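Local coordinates for protein Cfl (PDB 7A9J) that probably activates carboxylic acids such as coronafacic acid with ATP for ligation, as a member of the ATP-dependent AMP-binding enzyme family, at residues L55-I60 with C92-A97; I69-R74 with D176-D181; V100-K105 with K112-H117. The protein carries 1 engineered substitution. All coordinates share one frame; numbering follows the deposited sequence.

Contact 1 (L55-I60 with C92-A97); sequences LLIQRI and CLKIGA
Lys94 reaches from helix 83-95 to helix 50-66, and it meets Ile57 with its aliphatic shaft and Gln58 with its end. Its CB points at the other helix. With CG anti to the backbone N (chi1 177°) and the next two torsions also extended, CB, CG, CD and CE run out as a nearly straight rod across the gap between the helices. CB and CG lie a little too far from Ile57 for close contact. CD is the first atom to arrive, 4.4 Å from Ile57 CG2, the methyl that branches from CB. CE goes one step further and lies 4.3 Å from Gln58 CG, a loose apolar touch. The last torsion, about CD-CE, turns the chain (chi4 58°) and carries NZ off the line of the rod toward a bridging water. NZ gives a hydrogen bond to that water at 3.1 Å, and Gln58 NE2 gives a second to the same oxygen at 2.9 Å. The two donors stand about 120° apart around it, so a single water accepts from both helices. Lys94 NZ and Gln58 NE2 themselves lie 5.2 Å apart. Gln58 CB points away from helix 83-95, and its extended chi2 carries the amide out to the water. Lys94 NZ also bonds Tyr171 OH, while its ion pair with Asp176 is long and weak. The charged end of a buried lysine is therefore met by several polar groups. Around this bridge the two helices pack directly, Ile57 on Tyr90 and Ile60 on Ala87 and Ala91. Helix 24-34 adds Phe25 against both Ile57 and Lys94, and the loop carrying Ile167 and Tyr171 lies against helix 50-66.

Contact 2 (I69-R74 with D176-D181); sequences IKKGDR and DNIYTD
Lys71 leaves its backbone with CG anti to N (chi1 177°) and bends at chi3 (83°), a course that brings its ammonium group to the chain around Asn177 and Tyr179. NZ donates a hydrogen bond of 2.8 Å to Asn177 O, and the carbonyl points almost straight at the nitrogen (C=O...N 167°). Lys71 CD passes Ile178 CD1 at 4.2 Å, the two side chains running antiparallel. The Tyr179 ring offers its edge rather than a face: Lys71 NZ lies near the ring plane, 3.8 Å from Tyr179 CD2, so this is no cation-pi stack. Glu182 OE2 forms a salt bridge with the same NZ, and Glu182 OE1 accepts from Tyr179 N, so one carboxylate ties the lysine to the chain it meets. Lys71 itself occupies a type II turn from Lys70 to Asp73, with Gly72 at positive phi. Asp73 OD2 accepts from Lys70 N at 2.8 Å across the turn, the donor lying well above the carboxylate plane. The turn leads into strand 74-78, while 176-181 precedes strand 183-188 and rests on helix 203-214 through Ile178 and Thr180.

Contact 3 (V100-K105 with K112-H117); sequences VPLSLK and KNLIQH
Leu102 pushes its forked end against helix 108-117, one methyl to each of two neighbouring residues. CD2 lies 3.7 Å from Leu114 CB and 4.0 Å from Leu114 CD1, so it touches both the base and one tip of that leucine. The other methyl, CD1, sits 3.8 Å from Ile115 CG1 and a little farther, at 4.2 Å, from Ile115 CD1. The side chains of Leu102 and Leu114 run antiparallel where they meet, whereas Ile115 lies roughly perpendicular to Leu102. The CB of Leu102 faces the helix, and with CG anti to the carbonyl carbon (chi1 -55°) the fork opens so that each methyl meets a different residue. The contact is wholly apolar. In the next shell, Leu102 and Ile115 both rest on Ser76 of strand 74-78, and Leu102 also meets His78. Tyr188 lies against Leu114 and Val100, while Ile137 of helix 134-138 and Cys140 cover further parts of Ile115. The backbone of Leu102 is paired with Ile77. Just beyond it the chain turns away in an ST turn, where Ser103 OG accepts from Lys105 N at 3.0 Å, and the helix begins a few residues later. This is the packing of a beta-alpha-beta crossover: strand 98-101, at the border of the five-stranded parallel sheet, leads to helix 108-117 and on to parallel strand 122-125, with strand 74-78 lying between the two strands.

Contacts 1 and 3 are buried, contact 2 lies at the surface, and the chemistry follows: a lysine shaft and a shared water between two helices in contact 1, bare hydrocarbon under a helix in contact 3, and in contact 2 a lysine ammonium shared between a backbone carbonyl and the carboxylate of Glu182. Contacts 1 and 2 touch, since Gly96 O probably accepts from Gly72 N (2.9 Å), and Ile178 CD1 packs against Gly96 N. Contact 3 belongs to the parallel sheet itself, loop 69-74 of contact 2 feeds its strand 74-78, and helix 83-95 of contact 1 is followed, after a short turn at Gly96, by strand 98-101. Along the chain, contact 2 encloses contact 3.

Contact 1 (L55-I60 with C92-A97)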
loop_
_atom_site.group_PDB
_atom_site.type_symbol
_atom_site.label_atom_id
_atom_site.label_comp_id
_atom_site.label_asym_id
_atom_site.label_seq_id
_atom_site.Cartn_x
_atom_site.Cartn_y
_atom_site.Cartn_z
ATOM N N LEU A 55 5.056 12.768 25.168
ATOM C CA LEU A 55 4.655 12.498 26.549
ATOM C C LEU A 55 3.760 11.273 26.625
ATOM O O LEU A 55 3.958 10.434 27.505
ATOM C CB LEU A 55 3.941 13.692 27.170
ATOM C CG LEU A 55 4.843 14.911 27.353
ATOM C CD1 LEU A 55 4.061 15.872 28.198
ATOM C CD2 LEU A 55 6.126 14.544 28.065
ATOM N N LEU A 56 2.811 11.135 25.683
ATOM C CA LEU A 56 1.927 9.958 25.651
ATOM C C LEU A 56 2.719 8.663 25.413
ATOM O O LEU A 56 2.513 7.647 26.100
ATOM C CB LEU A 56 0.875 10.127 24.540
ATOM C CG LEU A 56 -0.064 8.951 24.243
ATOM C CD1 LEU A 56 -0.813 8.636 25.557
ATOM C CD2 LEU A 56 -1.042 9.371 23.161
ATOM N N ILE A 57 3.671 8.715 24.476
ATOM C CA ILE A 57 4.534 7.567 24.198
ATOM C C ILE A 57 5.273 7.151 25.450
ATOM O O ILE A 57 5.388 5.950 25.767
ATOM C CB ILE A 57 5.539 7.921 23.086
ATOM C CG1 ILE A 57 4.812 7.939 21.763
ATOM C CG2 ILE A 57 6.637 6.836 23.022
ATOM C CD1 ILE A 57 5.545 8.785 20.701
ATOM N N GLN A 58 5.804 8.135 26.175
ATOM C CA GLN A 58 6.527 7.834 27.405
ATOM C C GLN A 58 5.629 7.180 28.443
ATOM O O GLN A 58 6.069 6.223 29.102
ATOM C CB GLN A 58 7.199 9.097 27.980
ATOM C CG GLN A 58 8.332 9.555 27.033
ATOM C CD GLN A 58 8.952 10.888 27.505
ATOM O OE1 GLN A 58 8.397 11.598 28.340
ATOM N NE2 GLN A 58 10.092 11.215 26.947
ATOM N N ARG A 59 4.383 7.695 28.629
ATOM C CA ARG A 59 3.465 7.089 29.598
ATOM C C ARG A 59 3.129 5.637 29.207
ATOM O O ARG A 59 3.099 4.742 30.091
ATOM C CB ARG A 59 2.186 7.917 29.733
ATOM C CG ARG A 59 2.360 9.214 30.535
ATOM C CD ARG A 59 1.005 9.790 30.942
ATOM N NE ARG A 59 1.234 10.817 31.965
ATOM C CZ ARG A 59 0.692 10.855 33.170
ATOM N NH1 ARG A 59 1.005 11.863 33.972
ATOM N NH2 ARG A 59 -0.173 9.928 33.574
ATOM N N ILE A 60 2.923 5.391 27.909
ATOM C CA ILE A 60 2.605 4.031 27.470
ATOM C C ILE A 60 3.788 3.115 27.757
ATOM O O ILE A 60 3.631 2.039 28.350
ATOM C CB ILE A 60 2.207 3.975 25.981
ATOM C CG1 ILE A 60 0.921 4.772 25.687
ATOM C CG2 ILE A 60 1.981 2.484 25.584
ATOM C CD1 ILE A 60 0.817 5.197 24.156
ATOM N N CYS A 92 6.413 0.759 21.839
ATOM C CA CYS A 92 7.006 -0.553 21.645
ATOM C C CYS A 92 8.449 -0.416 21.199
ATOM O O CYS A 92 9.355 -1.066 21.741
ATOM C CB CYS A 92 6.205 -1.315 20.581
ATOM S SG CYS A 92 4.603 -1.821 21.226
ATOM N N LEU A 93 8.668 0.486 20.240
ATOM C CA LEU A 93 10.024 0.751 19.755
ATOM C C LEU A 93 10.933 1.257 20.863
ATOM O O LEU A 93 12.103 0.854 20.947
ATOM C CB LEU A 93 9.962 1.788 18.625
ATOM C CG LEU A 93 9.426 1.181 17.295
ATOM C CD1 LEU A 93 9.078 2.319 16.320
ATOM C CD2 LEU A 93 10.391 0.219 16.655
ATOM N N LYS A 94 10.423 2.185 21.692
ATOM C CA LYS A 94 11.210 2.758 22.763
ATOM C C LYS A 94 11.740 1.678 23.697
ATOM O O LYS A 94 12.896 1.733 24.131
ATOM C CB LYS A 94 10.331 3.755 23.550
ATOM C CG LYS A 94 10.998 4.392 24.755
ATOM C CD LYS A 94 10.071 5.486 25.369
ATOM C CE LYS A 94 10.487 5.878 26.832
ATOM N NZ LYS A 94 11.896 6.367 26.935
ATOM N N ILE A 95 10.902 0.690 24.035
ATOM C CA ILE A 95 11.307 -0.296 25.003
ATOM C C ILE A 95 11.771 -1.579 24.375
ATOM O O ILE A 95 12.232 -2.478 25.127
ATOM C CB ILE A 95 10.196 -0.591 26.032
ATOM C CG1 ILE A 95 9.007 -1.330 25.399
ATOM C CG2 ILE A 95 9.824 0.699 26.729
ATOM C CD1 ILE A 95 8.052 -1.797 26.509
ATOM N N GLY A 96 11.722 -1.687 23.030
ATOM C CA GLY A 96 12.138 -2.901 22.366
ATOM C C GLY A 96 11.109 -3.996 22.403
ATOM O O GLY A 96 11.467 -5.167 22.253
ATOM N N ALA A 97 9.854 -3.663 22.673
ATOM C CA ALA A 97 8.802 -4.647 22.504
ATOM C C ALA A 97 8.474 -4.776 21.024
ATOM O O ALA A 97 8.429 -3.787 20.285
ATOM C CB ALA A 97 7.544 -4.273 23.305
HETATM O O HOH W 1 11.889 9.287 25.859
#

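Contact 2 (I69-R74 with D176-D181)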
loop_
_atom_site.group_PDB
_atom_site.type_symbol
_atom_site.label_atom_id
_atom_site.label_comp_id
_atom_site.label_asym_id
_atom_site.label_seq_id
_atom_site.Cartn_x
_atom_site.Cartn_y
_atom_site.Cartn_z
ATOM N N ILE A 69 5.979 -6.064 30.778
ATOM C CA ILE A 69 6.411 -6.186 29.387
ATOM C C ILE A 69 7.883 -5.793 29.306
ATOM O O ILE A 69 8.325 -4.824 29.946
ATOM C CB ILE A 69 5.538 -5.327 28.466
ATOM C CG1 ILE A 69 4.083 -5.798 28.580
ATOM C CG2 ILE A 69 5.977 -5.496 27.037
ATOM C CD1 ILE A 69 3.909 -7.318 28.520
ATOM N N LYS A 70 8.666 -6.603 28.598
ATOM C CA LYS A 70 10.118 -6.487 28.560
ATOM C C LYS A 70 10.547 -6.434 27.108
ATOM O O LYS A 70 9.790 -6.823 26.227
ATOM C CB LYS A 70 10.815 -7.681 29.234
ATOM C CG LYS A 70 10.272 -8.016 30.617
ATOM C CD LYS A 70 11.160 -9.014 31.353
ATOM C CE LYS A 70 10.701 -9.201 32.808
ATOM N NZ LYS A 70 10.629 -7.904 33.561
ATOM N N LYS A 71 11.759 -5.924 26.872
ATOM C CA LYS A 71 12.377 -6.003 25.546
ATOM C C LYS A 71 12.271 -7.430 25.019
ATOM O O LYS A 71 12.600 -8.376 25.733
ATOM C CB LYS A 71 13.854 -5.583 25.648
ATOM C CG LYS A 71 14.600 -5.699 24.329
ATOM C CD LYS A 71 15.848 -4.822 24.303
ATOM C CE LYS A 71 16.993 -5.502 24.961
ATOM N NZ LYS A 71 18.314 -4.972 24.468
ATOM N N GLY A 72 11.807 -7.585 23.768
ATOM C CA GLY A 72 11.650 -8.878 23.133
ATOM C C GLY A 72 10.278 -9.528 23.265
ATOM O O GLY A 72 9.973 -10.458 22.505
ATOM N N ASP A 73 9.452 -9.083 24.211
ATOM C CA ASP A 73 8.073 -9.546 24.276
ATOM C C ASP A 73 7.301 -9.072 23.044
ATOM O O ASP A 73 7.526 -7.976 22.535
ATOM C CB ASP A 73 7.376 -9.010 25.537
ATOM C CG ASP A 73 7.897 -9.637 26.827
ATOM O OD1 ASP A 73 8.617 -10.665 26.795
ATOM O OD2 ASP A 73 7.573 -9.083 27.898
ATOM N N ARG A 74 6.337 -9.870 22.609
ATOM C CA ARG A 74 5.577 -9.574 21.397
ATOM C C ARG A 74 4.192 -9.076 21.787
ATOM O O ARG A 74 3.503 -9.692 22.588
ATOM C CB ARG A 74 5.517 -10.807 20.480
ATOM C CG ARG A 74 6.964 -11.258 20.199
ATOM C CD ARG A 74 7.002 -12.391 19.293
ATOM N NE ARG A 74 8.348 -12.828 18.977
ATOM C CZ ARG A 74 8.587 -13.880 18.195
ATOM N NH1 ARG A 74 7.558 -14.560 17.697
ATOM N NH2 ARG A 74 9.832 -14.270 17.926
ATOM N N ASP A 176 16.315 2.504 28.543
ATOM C CA ASP A 176 16.132 1.384 27.606
ATOM C C ASP A 176 17.397 1.223 26.773
ATOM O O ASP A 176 17.984 2.213 26.333
ATOM C CB ASP A 176 14.936 1.601 26.668
ATOM C CG ASP A 176 13.622 1.727 27.428
ATOM O OD1 ASP A 176 13.166 0.701 27.993
ATOM O OD2 ASP A 176 13.091 2.865 27.502
ATOM N N ASN A 177 17.844 -0.016 26.581
ATOM C CA ASN A 177 19.012 -0.278 25.739
ATOM C C ASN A 177 18.541 -1.012 24.490
ATOM O O ASN A 177 18.285 -2.222 24.526
ATOM C CB ASN A 177 20.060 -1.060 26.502
ATOM C CG ASN A 177 20.566 -0.283 27.675
ATOM O OD1 ASN A 177 20.986 0.871 27.521
ATOM N ND2 ASN A 177 20.457 -0.860 28.864
ATOM N N ILE A 178 18.401 -0.262 23.405
ATOM C CA ILE A 178 17.855 -0.758 22.127
ATOM C C ILE A 178 19.005 -0.788 21.133
ATOM O O ILE A 178 19.728 0.200 21.007
ATOM C CB ILE A 178 16.725 0.141 21.582
ATOM C CG1 ILE A 178 15.586 0.361 22.590
ATOM C CG2 ILE A 178 16.169 -0.407 20.264
ATOM C CD1 ILE A 178 15.028 -0.859 23.187
ATOM N N TYR A 179 19.188 -1.921 20.431
ATOM C CA TYR A 179 20.286 -2.095 19.486
ATOM C C TYR A 179 19.711 -2.359 18.106
ATOM O O TYR A 179 18.611 -2.886 17.988
ATOM C CB TYR A 179 21.202 -3.258 19.887
ATOM C CG TYR A 179 21.809 -3.023 21.237
ATOM C CD1 TYR A 179 22.921 -2.227 21.364
ATOM C CD2 TYR A 179 21.223 -3.542 22.399
ATOM C CE1 TYR A 179 23.473 -1.968 22.620
ATOM C CE2 TYR A 179 21.766 -3.286 23.632
ATOM C CZ TYR A 179 22.891 -2.498 23.732
ATOM O OH TYR A 179 23.445 -2.241 24.962
ATOM N N THR A 180 20.394 -1.897 17.063
ATOM C CA THR A 180 19.715 -1.903 15.763
ATOM C C THR A 180 19.510 -3.307 15.210
ATOM O O THR A 180 18.578 -3.505 14.429
ATOM C CB THR A 180 20.455 -1.043 14.742
ATOM O OG1 THR A 180 21.783 -1.551 14.603
ATOM C CG2 THR A 180 20.538 0.378 15.251
ATOM N N ASP A 181 20.284 -4.303 15.656
ATOM C CA ASP A 181 20.030 -5.652 15.153
ATOM C C ASP A 181 18.849 -6.353 15.841
ATOM O O ASP A 181 18.447 -7.448 15.397
ATOM C CB ASP A 181 21.308 -6.500 15.291
ATOM C CG ASP A 181 21.842 -6.522 16.703
ATOM O OD1 ASP A 181 22.049 -7.623 17.222
ATOM O OD2 ASP A 181 22.065 -5.438 17.287
#

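Contact 3 (V100-K105 with K112-H117)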
loop_
_atom_site.group_PDB
_atom_site.type_symbol
_atom_site.label_atom_id
_atom_site.label_comp_id
_atom_site.label_asym_id
_atom_site.label_seq_id
_atom_site.Cartn_x
_atom_site.Cartn_y
_atom_site.Cartn_z
ATOM N N VAL A 100 3.144 -6.384 16.606
ATOM C CA VAL A 100 2.584 -7.339 15.624
ATOM C C VAL A 100 1.232 -6.775 15.204
ATOM O O VAL A 100 0.209 -7.071 15.829
ATOM C CB VAL A 100 2.431 -8.761 16.197
ATOM C CG1 VAL A 100 1.995 -9.733 15.060
ATOM C CG2 VAL A 100 3.716 -9.233 16.845
ATOM N N PRO A 101 1.181 -5.949 14.157
ATOM C CA PRO A 101 -0.080 -5.344 13.754
ATOM C C PRO A 101 -1.016 -6.393 13.143
ATOM O O PRO A 101 -0.601 -7.263 12.343
ATOM C CB PRO A 101 0.340 -4.284 12.727
ATOM C CG PRO A 101 1.843 -4.234 12.758
ATOM C CD PRO A 101 2.353 -5.465 13.401
ATOM N N LEU A 102 -2.270 -6.366 13.587
ATOM C CA LEU A 102 -3.301 -7.303 13.127
ATOM C C LEU A 102 -4.269 -6.559 12.222
ATOM O O LEU A 102 -5.048 -5.726 12.691
ATOM C CB LEU A 102 -4.073 -7.937 14.283
ATOM C CG LEU A 102 -3.181 -8.634 15.296
ATOM C CD1 LEU A 102 -4.015 -9.114 16.520
ATOM C CD2 LEU A 102 -2.433 -9.749 14.614
ATOM N N SER A 103 -4.254 -6.921 10.936
ATOM C CA SER A 103 -4.993 -6.182 9.937
ATOM C C SER A 103 -6.486 -6.200 10.259
ATOM O O SER A 103 -7.020 -7.173 10.796
ATOM C CB SER A 103 -4.729 -6.826 8.539
ATOM O OG SER A 103 -5.844 -6.691 7.691
ATOM N N LEU A 104 -7.163 -5.082 9.988
ATOM C CA LEU A 104 -8.589 -5.009 10.245
ATOM C C LEU A 104 -9.407 -5.866 9.287
ATOM O O LEU A 104 -10.608 -6.026 9.516
ATOM C CB LEU A 104 -9.076 -3.556 10.173
ATOM C CG LEU A 104 -8.253 -2.515 10.962
ATOM C CD1 LEU A 104 -8.968 -1.146 10.983
ATOM C CD2 LEU A 104 -7.957 -3.017 12.390
ATOM N N LYS A 105 -8.797 -6.408 8.221
ATOM C CA LYS A 105 -9.492 -7.292 7.313
ATOM C C LYS A 105 -9.551 -8.716 7.834
ATOM O O LYS A 105 -10.322 -9.489 7.305
ATOM C CB LYS A 105 -8.824 -7.271 5.921
ATOM C CG LYS A 105 -8.536 -5.811 5.460
ATOM C CD LYS A 105 -8.810 -5.578 3.972
ATOM C CE LYS A 105 -8.636 -4.094 3.630
ATOM N NZ LYS A 105 -9.474 -3.200 4.503
ATOM N N LYS A 112 -7.115 -14.628 15.979
ATOM C CA LYS A 112 -6.641 -15.578 16.974
ATOM C C LYS A 112 -5.434 -16.363 16.467
ATOM O O LYS A 112 -4.432 -16.515 17.181
ATOM C CB LYS A 112 -7.772 -16.508 17.376
ATOM C CG LYS A 112 -7.328 -17.606 18.382
ATOM C CD LYS A 112 -8.484 -18.365 19.019
ATOM C CE LYS A 112 -8.021 -19.049 20.314
ATOM N NZ LYS A 112 -8.977 -20.138 20.709
ATOM N N ASN A 113 -5.488 -16.820 15.214
ATOM C CA ASN A 113 -4.354 -17.556 14.660
ATOM C C ASN A 113 -3.063 -16.743 14.708
ATOM O O ASN A 113 -2.006 -17.276 15.081
ATOM C CB ASN A 113 -4.636 -17.990 13.224
ATOM C CG ASN A 113 -3.491 -18.820 12.666
ATOM O OD1 ASN A 113 -3.139 -19.852 13.234
ATOM N ND2 ASN A 113 -2.867 -18.342 11.597
ATOM N N LEU A 114 -3.117 -15.448 14.343
ATOM C CA LEU A 114 -1.902 -14.631 14.392
ATOM C C LEU A 114 -1.444 -14.352 15.818
ATOM O O LEU A 114 -0.241 -14.278 16.077
ATOM C CB LEU A 114 -2.099 -13.303 13.653
ATOM C CG LEU A 114 -2.262 -13.509 12.141
ATOM C CD1 LEU A 114 -2.007 -12.163 11.433
ATOM C CD2 LEU A 114 -1.360 -14.618 11.568
ATOM N N ILE A 115 -2.371 -14.114 16.741
ATOM C CA ILE A 115 -1.945 -13.907 18.124
ATOM C C ILE A 115 -1.188 -15.122 18.617
ATOM O O ILE A 115 -0.127 -15.000 19.251
ATOM C CB ILE A 115 -3.157 -13.603 19.021
ATOM C CG1 ILE A 115 -3.679 -12.196 18.705
ATOM C CG2 ILE A 115 -2.790 -13.692 20.526
ATOM C CD1 ILE A 115 -4.985 -11.905 19.463
ATOM N N GLN A 116 -1.706 -16.308 18.298
ATOM C CA GLN A 116 -1.087 -17.550 18.733
ATOM C C GLN A 116 0.212 -17.802 17.981
ATOM O O GLN A 116 1.248 -18.087 18.592
ATOM C CB GLN A 116 -2.062 -18.702 18.522
ATOM C CG GLN A 116 -3.282 -18.590 19.410
ATOM C CD GLN A 116 -4.128 -19.836 19.340
ATOM O OE1 GLN A 116 -4.602 -20.227 18.268
ATOM N NE2 GLN A 116 -4.308 -20.481 20.477
ATOM N N HIS A 117 0.176 -17.682 16.651
ATOM C CA HIS A 117 1.361 -17.963 15.842
ATOM C C HIS A 117 2.515 -17.039 16.211
ATOM O O HIS A 117 3.668 -17.481 16.286
ATOM C CB HIS A 117 1.025 -17.828 14.352
ATOM C CG HIS A 117 2.132 -18.261 13.428
ATOM N ND1 HIS A 117 3.111 -17.398 12.987
ATOM C CD2 HIS A 117 2.404 -19.456 12.852
ATOM C CE1 HIS A 117 3.927 -18.031 12.164
ATOM N NE2 HIS A 117 3.524 -19.286 12.068
#